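Local coordinates for SusD superfamily protein (Bacteroides fragilis NCTC 9343, PDB 3NQP), which probably binds glycans at the cell surface as an outer-membrane lipoprotein of the SusD family, assisting their uptake, at residues A38-H42 / T43-G47; V82-F85 / G86-F89; E111-N114 / F115-E119. One frame throughout, in Å; residues are numbered along the deposited sequence.

Contact 1 of 3, residues A38-H42 / T43-G47; sequences AAWQH and TITFG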
# COMPACT_ATOMS: atom_id res chain seq x y z
N ALA A 38 -4.35 -6.29 -10.18
CA ALA A 38 -3.11 -6.46 -9.38
C ALA A 38 -3.11 -5.70 -8.06
O ALA A 38 -2.11 -5.74 -7.31
CB ALA A 38 -1.90 -6.04 -10.20
N ALA A 39 -4.22 -5.04 -7.73
CA ALA A 39 -4.26 -4.19 -6.54
C ALA A 39 -4.13 -4.97 -5.22
O ALA A 39 -3.47 -4.51 -4.28
CB ALA A 39 -5.53 -3.35 -6.51
N TRP A 40 -4.74 -6.14 -5.13
CA TRP A 40 -4.63 -6.92 -3.89
C TRP A 40 -3.17 -7.29 -3.69
O TRP A 40 -2.62 -7.15 -2.60
CB TRP A 40 -5.50 -8.17 -3.97
CG TRP A 40 -5.44 -9.02 -2.75
CD1 TRP A 40 -4.56 -10.04 -2.52
CD2 TRP A 40 -6.30 -8.97 -1.60
NE1 TRP A 40 -4.81 -10.63 -1.32
CE2 TRP A 40 -5.87 -9.99 -0.72
CE3 TRP A 40 -7.36 -8.16 -1.23
CZ2 TRP A 40 -6.48 -10.22 0.49
CZ3 TRP A 40 -8.00 -8.40 -0.02
CH2 TRP A 40 -7.56 -9.41 0.83
N GLN A 41 -2.51 -7.74 -4.75
CA GLN A 41 -1.11 -8.11 -4.59
C GLN A 41 -0.25 -6.92 -4.18
O GLN A 41 0.70 -7.06 -3.38
CB GLN A 41 -0.56 -8.73 -5.88
CG GLN A 41 0.86 -9.09 -5.81
CD GLN A 41 1.28 -9.89 -7.01
OE1 GLN A 41 1.35 -11.13 -6.93
NE2 GLN A 41 1.54 -9.20 -8.14
N HIS A 42 -0.51 -5.76 -4.79
CA HIS A 42 0.28 -4.57 -4.53
C HIS A 42 0.15 -4.12 -3.06
O HIS A 42 1.14 -3.83 -2.37
CB HIS A 42 -0.10 -3.44 -5.49
CG HIS A 42 0.42 -2.11 -5.08
ND1 HIS A 42 1.73 -1.74 -5.26
CD2 HIS A 42 -0.18 -1.07 -4.44
CE1 HIS A 42 1.92 -0.52 -4.77
NE2 HIS A 42 0.78 -0.10 -4.24
N THR A 43 -1.10 -4.05 -2.59
CA THR A 43 -1.41 -3.47 -1.32
C THR A 43 -1.27 -4.53 -0.22
O THR A 43 -0.55 -4.32 0.78
CB THR A 43 -2.83 -2.88 -1.34
OG1 THR A 43 -2.84 -1.72 -2.20
CG2 THR A 43 -3.32 -2.53 0.06
N ILE A 44 -1.91 -5.66 -0.40
CA ILE A 44 -1.96 -6.68 0.69
C ILE A 44 -0.72 -7.60 0.60
O ILE A 44 0.10 -7.62 1.52
CB ILE A 44 -3.22 -7.50 0.69
CG1 ILE A 44 -4.49 -6.62 0.76
CG2 ILE A 44 -3.17 -8.52 1.84
CD1 ILE A 44 -4.71 -5.79 2.04
N THR A 45 -0.55 -8.36 -0.47
CA THR A 45 0.56 -9.34 -0.51
C THR A 45 1.93 -8.70 -0.31
O THR A 45 2.68 -9.14 0.56
CB THR A 45 0.52 -10.21 -1.79
OG1 THR A 45 -0.85 -10.60 -1.99
CG2 THR A 45 1.44 -11.45 -1.67
N PHE A 46 2.20 -7.64 -1.06
CA PHE A 46 3.50 -6.96 -1.04
C PHE A 46 3.59 -5.93 0.13
O PHE A 46 4.56 -5.89 0.85
CB PHE A 46 3.70 -6.22 -2.34
CG PHE A 46 3.92 -7.08 -3.55
CD1 PHE A 46 4.33 -8.41 -3.47
CD2 PHE A 46 3.85 -6.50 -4.80
CE1 PHE A 46 4.59 -9.15 -4.65
CE2 PHE A 46 4.13 -7.24 -5.98
CZ PHE A 46 4.46 -8.57 -5.90
N GLY A 47 2.54 -5.13 0.32
CA GLY A 47 2.61 -3.99 1.24
C GLY A 47 2.35 -4.33 2.69
O GLY A 47 2.92 -3.67 3.56
O HOH W 1 -2.52 -12.49 -0.70
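Thr-43 opens the second half of helix 39-48 with an ordinary helical bond, its N donating to Ala-39 O at 2.9 Å; beyond it the side chain packs on Tyr-377 and Phe-379 of strand 377-381. At Ile-44 the pattern changes. Trp-40 O takes two donors from opposite faces of its carbonyl plane, Ile-44 N at 2.8 Å and Thr-45 N at 3.2 Å, where the helix passes from i+4 to i+5 bonding, a pi-type turn. The branched Ile-44 suits the indole: CG1 stands 3.7 Å from the centroid of the six-membered ring of Trp-40, a CH-pi contact over the face, and CG2 also touches the ring near CZ2 and CE2. At Thr-45, a water in the indole plane accepts from Trp-40 NE1 at 3.0 Å and bonds Thr-45 OG1 at 2.8 Å. Phe-46 N donates to Gln-41 O at 2.8 Å, again five residues back. With CG anti to the backbone N (chi1 178°), Gln-41 lays its extended chain over the Phe-46 ring, CG 3.8 Å from the centroid and the amide stacked 17° from the ring plane. The indole N-H and Gln-41 NE2, bonded to Gly-86 O, thus have polar partners while their flat or aliphatic parts pack against apolar groups.

Contact 2 of 3, residues V82-F85 / G86-F89; sequences VSKF and GDLF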
# COMPACT_ATOMS: atom_id res chain seq x y z
N VAL A 82 4.62 -15.43 -3.89
CA VAL A 82 3.94 -15.33 -5.17
C VAL A 82 4.75 -16.11 -6.19
O VAL A 82 5.93 -16.39 -5.94
CB VAL A 82 3.77 -13.86 -5.65
CG1 VAL A 82 2.97 -13.03 -4.59
CG2 VAL A 82 5.12 -13.19 -6.00
N SER A 83 4.13 -16.44 -7.32
CA SER A 83 4.80 -17.10 -8.43
C SER A 83 4.97 -16.14 -9.56
O SER A 83 4.29 -15.12 -9.61
CB SER A 83 3.93 -18.24 -8.97
OG SER A 83 3.64 -19.15 -7.91
N LYS A 84 5.86 -16.50 -10.48
CA LYS A 84 6.02 -15.84 -11.76
C LYS A 84 6.26 -14.35 -11.65
O LYS A 84 5.65 -13.58 -12.41
CB LYS A 84 4.80 -16.10 -12.68
CG LYS A 84 4.47 -17.57 -12.90
CD LYS A 84 3.41 -17.82 -14.02
CE LYS A 84 1.96 -17.60 -13.52
NZ LYS A 84 1.55 -18.32 -12.23
N PHE A 85 7.17 -13.95 -10.75
CA PHE A 85 7.43 -12.51 -10.52
C PHE A 85 6.14 -11.72 -10.27
O PHE A 85 5.98 -10.59 -10.72
CB PHE A 85 8.20 -11.90 -11.70
CG PHE A 85 9.63 -12.31 -11.77
CD1 PHE A 85 10.57 -11.77 -10.93
CD2 PHE A 85 10.05 -13.24 -12.74
CE1 PHE A 85 11.88 -12.11 -11.02
CE2 PHE A 85 11.37 -13.59 -12.84
CZ PHE A 85 12.29 -13.05 -11.98
N GLY A 86 5.19 -12.35 -9.60
CA GLY A 86 3.93 -11.71 -9.30
C GLY A 86 3.02 -11.53 -10.52
O GLY A 86 2.13 -10.70 -10.50
N ASP A 87 3.32 -12.24 -11.60
CA ASP A 87 2.56 -12.20 -12.85
C ASP A 87 2.42 -10.78 -13.39
O ASP A 87 1.40 -10.43 -13.96
CB ASP A 87 1.18 -12.86 -12.64
CG ASP A 87 0.59 -13.47 -13.93
OD1 ASP A 87 1.32 -13.67 -14.92
OD2 ASP A 87 -0.61 -13.76 -13.95
N LEU A 88 3.42 -9.93 -13.16
CA LEU A 88 3.33 -8.57 -13.65
C LEU A 88 3.86 -8.34 -15.07
O LEU A 88 3.59 -7.27 -15.67
CB LEU A 88 3.99 -7.59 -12.70
CG LEU A 88 3.40 -7.56 -11.28
CD1 LEU A 88 4.15 -6.55 -10.40
CD2 LEU A 88 1.93 -7.24 -11.31
N PHE A 89 4.62 -9.27 -15.63
CA PHE A 89 5.24 -8.99 -16.95
C PHE A 89 4.22 -8.97 -18.09
O PHE A 89 4.43 -8.26 -19.08
CB PHE A 89 6.44 -9.91 -17.26
CG PHE A 89 7.69 -9.51 -16.53
CD1 PHE A 89 8.36 -8.34 -16.88
CD2 PHE A 89 8.15 -10.24 -15.47
CE1 PHE A 89 9.48 -7.94 -16.21
CE2 PHE A 89 9.25 -9.84 -14.78
CZ PHE A 89 9.94 -8.70 -15.15
O HOH W 2 5.33 -12.16 -14.72
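Two short backbone bonds curl the chain through overlapping left-handed turns, Gly-86 N to Ser-83 O at 2.9 Å and Asp-87 N to Lys-84 O at 2.8 Å, with phi and psi positive at Lys-84, Phe-85, Gly-86 and Asp-87. In both, the donor stands well above the carbonyl plane. Gly-86 suits the middle of this run, since a residue without a side chain tolerates positive phi easily, and Val-82 CG2 packs 3.7 Å from its N. The curl brings Phe-85 near Phe-89, the first residue of helix 89-102. Their rings form an offset edge-to-face pair, centroids 5.8 Å apart and planes at 84°, in which the edge of Phe-89 is directed at the face of Phe-85. Phe-89 CE2 makes the approach, 3.9 Å from Phe-85 CB. The Phe-85 ring also meets Tyr-135 edge-to-face; Phe-89 has a cation-pi partner in Arg-141. On the exposed side, Lys-84 and Asp-87 carry opposite charges, but NZ and OD2 are 5.3 Å apart, too far for a salt bridge. One water ties the turn to the helix start, donating to Lys-84 O at 2.7 Å and accepting from Phe-89 N at 3.1 Å. Lys-84 O is therefore gripped by both a backbone N-H and a water, while the offset aromatic pair adds apolar contact between turn and helix start.

Contact 3 of 3, residues E111-N114 / F115-E119; sequences EMKN and FYLGE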
# COMPACT_ATOMS: atom_id res chain seq x y z
N GLU A 111 -2.88 16.44 -27.16
CA GLU A 111 -3.27 16.45 -25.73
C GLU A 111 -3.62 15.07 -25.20
O GLU A 111 -3.14 14.68 -24.16
CB GLU A 111 -4.46 17.38 -25.47
CG GLU A 111 -4.06 18.87 -25.45
CD GLU A 111 -3.81 19.41 -26.86
OE1 GLU A 111 -4.37 18.86 -27.83
OE2 GLU A 111 -3.08 20.39 -26.98
N MSE A 112 -4.45 14.33 -25.93
CA MSE A 112 -4.83 13.00 -25.50
C MSE A 112 -3.67 12.02 -25.59
O MSE A 112 -3.47 11.21 -24.70
CB MSE A 112 -6.03 12.48 -26.30
CG MSE A 112 -6.49 11.07 -25.87
SE MSE A 112 -8.09 10.51 -26.78
CE MSE A 112 -9.43 11.60 -25.96
N LYS A 113 -2.92 12.09 -26.68
CA LYS A 113 -1.74 11.23 -26.83
C LYS A 113 -0.77 11.45 -25.64
O LYS A 113 -0.28 10.49 -25.05
CB LYS A 113 -1.04 11.52 -28.15
CG LYS A 113 0.21 10.70 -28.40
CD LYS A 113 1.08 11.31 -29.48
CE LYS A 113 0.56 11.11 -30.85
NZ LYS A 113 1.56 11.53 -31.91
N ASN A 114 -0.47 12.71 -25.33
CA ASN A 114 0.47 13.04 -24.29
C ASN A 114 -0.09 12.61 -22.92
O ASN A 114 0.65 12.13 -22.07
CB ASN A 114 0.78 14.53 -24.29
CG ASN A 114 1.64 14.96 -25.44
OD1 ASN A 114 2.28 14.13 -26.10
ND2 ASN A 114 1.66 16.25 -25.70
N PHE A 115 -1.40 12.78 -22.71
CA PHE A 115 -2.01 12.36 -21.44
C PHE A 115 -1.90 10.86 -21.24
O PHE A 115 -1.51 10.39 -20.18
CB PHE A 115 -3.46 12.80 -21.31
CG PHE A 115 -3.97 12.66 -19.90
CD1 PHE A 115 -3.69 13.64 -18.97
CD2 PHE A 115 -4.64 11.53 -19.50
CE1 PHE A 115 -4.11 13.50 -17.68
CE2 PHE A 115 -5.06 11.40 -18.18
CZ PHE A 115 -4.79 12.39 -17.29
N TYR A 116 -2.25 10.12 -22.30
CA TYR A 116 -2.16 8.68 -22.30
C TYR A 116 -0.73 8.21 -22.14
O TYR A 116 -0.47 7.29 -21.36
CB TYR A 116 -2.77 8.10 -23.58
CG TYR A 116 -4.30 8.12 -23.66
CD1 TYR A 116 -5.09 8.47 -22.57
CD2 TYR A 116 -4.94 7.77 -24.85
CE1 TYR A 116 -6.48 8.46 -22.64
CE2 TYR A 116 -6.35 7.73 -24.93
CZ TYR A 116 -7.11 8.09 -23.82
OH TYR A 116 -8.46 8.06 -23.89
N LEU A 117 0.21 8.84 -22.82
CA LEU A 117 1.61 8.40 -22.69
C LEU A 117 2.13 8.73 -21.26
O LEU A 117 2.81 7.92 -20.64
CB LEU A 117 2.49 8.98 -23.80
CG LEU A 117 2.23 8.33 -25.16
CD1 LEU A 117 2.95 9.05 -26.28
CD2 LEU A 117 2.55 6.81 -25.12
N GLY A 118 1.72 9.86 -20.69
CA GLY A 118 2.04 10.16 -19.31
C GLY A 118 1.55 9.05 -18.41
O GLY A 118 2.25 8.62 -17.48
N GLU A 119 0.36 8.55 -18.68
CA GLU A 119 -0.23 7.53 -17.80
C GLU A 119 0.59 6.25 -17.93
O GLU A 119 0.94 5.63 -16.92
CB GLU A 119 -1.69 7.26 -18.13
CG GLU A 119 -2.62 8.40 -17.76
CD GLU A 119 -4.09 8.09 -17.97
OE1 GLU A 119 -4.42 7.62 -19.06
OE2 GLU A 119 -4.93 8.33 -17.06
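Residues 111-114 and 115-119 are successive turns of the long helix 110-135, and four i to i+4 bonds join them in regular alpha-helical order. Phe-115 N donates to Glu-111 O, Tyr-116 N to Met-112 O at 2.9 Å, Leu-117 N to Lys-113 O at 2.8 Å, and Gly-118 N to Asn-114 O.

Of the side chains, Met-112 (present as selenomethionine) and Tyr-116 touch most closely. They run side by side and point the same way. Because CG of Met-112 is anti to its N (chi1 -180°), the chain lies along the tyrosine, and CG sits over one face of the ring, offset toward the rim, 3.7 Å from the centroid in a CH-pi contact; its nearest ring atom is Tyr-116 CE2 at 3.5 Å. Selenium follows obliquely, 4.5 Å from the same centroid, and lies 3.8 Å from Tyr-116 OH. A long, flexible, polarisable chain suits such a place, since it can follow the flat ring from CG to its hydroxyl end. That hydroxyl is hydrogen-bonded to Thr-25 OG1 of helix 21-37, which Met-112 also touches.

One residue further on, Lys-113 and Leu-117 likewise run side by side, with aliphatic atoms in contact, Lys-113 CG meeting Leu-117 CD1 at 3.8 Å. The lysine chain bends at chi3, and its NZ donates to Ala-105 O, so the stem stays apolar while the charged end finds a carbonyl. Phe-115 meets Phe-181 of helix 163-181 edge-to-face. Met-112 with Tyr-116 is an i to i+4 Met-aromatic contact on a helix packed among helices 21-37, 89-102 and 163-181, an arrangement in keeping with the helical, TPR-related architecture of SusD-family proteins.

Contacts 1 and 2 join directly, their centres 12 Å apart. The hydrogen bond from Gln-41 NE2 of contact 1 to Gly-86 O of contact 2 measures 2.9 Å. Beside it Val-82 CG1 packs 3.7 Å from Thr-45 CG2, fitting the loop before helix 89-102 to helix 39-48. An acetate ion, probably from the crystallisation liquor, lies about 4 Å from the side chain of Gln-41, and Asp-87 likewise has an acetate within about 4 Å. Contact 3 stands apart, its nearest atoms about 14 Å from contact 1 and about 13 Å from contact 2, yet its helix 110-135 runs on to reach both: Asp-130 is hydrogen-bonded to His-42, and Tyr-135 meets Phe-85.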